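Local coordinates for phosphoheptose isomerase (Neisseria gonorrhoeae, PDB 5I01), which catalyses the isomerisation of sedoheptulose 7-phosphate to D-glycero-D-manno-heptose 7-phosphate, the first step of glycero-manno-heptose biosynthesis, as a zinc-binding homotetramer, at the interface of chains A and B. Numbering follows the deposited sequence. Chains: chain A/B, Phosphoheptose isomerase.

The interface of chains A and B. Residues chain A 54, 100, 127-129; chain B 92, 95-96.
The side-chain amide of A:Asn54, which lies against B:Thr92 and B:Asn96 of the partner, is gripped from its own chain at both polar atoms. Its nitrogen ND2 gives a hydrogen bond of 2.8 Å to OD1 of A:Asn129, and its oxygen OD1 takes one of 3.0 Å from ND2 of A:Asn129. Both bonds lie in the carbonyl planes and use lone pairs; the second is nearly straight, 168° at the hydrogen. The two amides thus form a closed, nearly flat pair that holds them in register and steadies the plane of the A:Asn54 amide.

Chain B packs against the A:Asn54 half of this pair. The amide of B:Asn96 stacks on that of A:Asn54, the planes 20° apart, with OD1 of B:Asn96 3.4 Å from ND2 of A:Asn54; this is stacking, not a hydrogen bond. B:Asn96 gets there with CG anti to its backbone N (chi1 -165°), and its OD1 lies 3.0 Å from the oxygen of a water. The same water meets the backbone N of A:Asn129, in the first turn of helix 128-139, and so bridges the chains. One turn earlier on helix 88-97 of chain B, B:Thr92 sets CB against OD1 of A:Asn54, while its OG1 lies by the A:Asn54 backbone.

A:Phe100, in the short 3-10 helix 100-102, lays one ring face on the helix backbone at B:Gly95, whose CA stands 3.6 Å above the ring plane, over its centre. With no side chain there, the ring can lie flat on the main chain.

A:Asn54, A:Ser127 and B:Asn96 are all likely to contact the substrate, which suggests that this two-fold interface of the homotetramer builds active sites from neighbouring subunits. At that end of the patch, the hydroxyl OG of A:Ser127 stands 3.7 Å from ND2 of B:Asn96.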
loop_
_atom_site.group_PDB
_atom_site.type_symbol
_atom_site.label_atom_id
_atom_site.label_comp_id
_atom_site.label_asym_id
_atom_site.label_seq_id
_atom_site.Cartn_x
_atom_site.Cartn_y
_atom_site.Cartn_z
ATOM N N ASN A 54 8.963 -10.090 -3.620
ATOM C CA ASN A 54 9.617 -8.768 -3.767
ATOM C C ASN A 54 9.491 -8.172 -5.170
ATOM O O ASN A 54 9.458 -8.905 -6.158
ATOM C CB ASN A 54 11.119 -8.866 -3.430
ATOM C CG ASN A 54 11.372 -9.249 -1.982
ATOM O OD1 ASN A 54 10.924 -8.566 -1.063
ATOM N ND2 ASN A 54 12.091 -10.341 -1.773
ATOM N N PHE A 100 15.282 -6.534 7.229
ATOM C CA PHE A 100 14.438 -6.782 6.058
ATOM C C PHE A 100 14.090 -8.259 5.816
ATOM O O PHE A 100 13.041 -8.557 5.253
ATOM C CB PHE A 100 15.054 -6.170 4.795
ATOM C CG PHE A 100 14.120 -6.177 3.612
ATOM C CD1 PHE A 100 12.969 -5.389 3.610
ATOM C CD2 PHE A 100 14.367 -6.992 2.516
ATOM C CE1 PHE A 100 12.093 -5.405 2.532
ATOM C CE2 PHE A 100 13.500 -7.007 1.434
ATOM C CZ PHE A 100 12.364 -6.210 1.442
ATOM N N SER A 127 15.540 -15.354 -2.650
ATOM C CA SER A 127 15.110 -14.202 -1.859
ATOM C C SER A 127 15.129 -14.532 -0.363
ATOM O O SER A 127 14.365 -15.393 0.099
ATOM C CB SER A 127 13.705 -13.744 -2.263
ATOM O OG SER A 127 13.722 -13.137 -3.540
ATOM N N ALA A 128 16.004 -13.834 0.371
ATOM C CA ALA A 128 16.202 -14.051 1.810
ATOM C C ALA A 128 14.913 -13.955 2.636
ATOM O O ALA A 128 14.657 -14.826 3.483
ATOM C CB ALA A 128 17.247 -13.083 2.350
ATOM N N ASN A 129 14.104 -12.918 2.392
ATOM C CA ASN A 129 12.833 -12.774 3.140
ATOM C C ASN A 129 11.762 -13.810 2.788
ATOM O O ASN A 129 10.974 -14.183 3.662
ATOM C CB ASN A 129 12.259 -11.349 3.107
ATOM C CG ASN A 129 12.034 -10.817 1.712
ATOM O OD1 ASN A 129 12.168 -11.531 0.718
ATOM N ND2 ASN A 129 11.697 -9.535 1.634
ATOM N N THR B 92 10.083 -3.229 -1.558
ATOM C CA THR B 92 10.584 -4.602 -1.514
ATOM C C THR B 92 11.704 -4.840 -2.533
ATOM O O THR B 92 12.650 -5.547 -2.227
ATOM C CB THR B 92 9.478 -5.674 -1.659
ATOM O OG1 THR B 92 8.766 -5.504 -2.896
ATOM C CG2 THR B 92 8.528 -5.644 -0.471
ATOM N N GLY B 95 14.626 -2.939 -0.848
ATOM C CA GLY B 95 14.941 -3.742 0.352
ATOM C C GLY B 95 15.684 -5.041 0.058
ATOM O O GLY B 95 16.627 -5.383 0.763
ATOM N N ASN B 96 15.271 -5.745 -0.997
ATOM C CA ASN B 96 15.865 -7.044 -1.388
ATOM C C ASN B 96 17.245 -6.926 -2.076
ATOM O O ASN B 96 18.185 -7.646 -1.724
ATOM C CB ASN B 96 14.885 -7.804 -2.299
ATOM C CG ASN B 96 15.238 -9.279 -2.468
ATOM O OD1 ASN B 96 15.440 -9.993 -1.487
ATOM N ND2 ASN B 96 15.282 -9.746 -3.719
HETATM O O HOH W 1 15.290 -10.304 1.450
#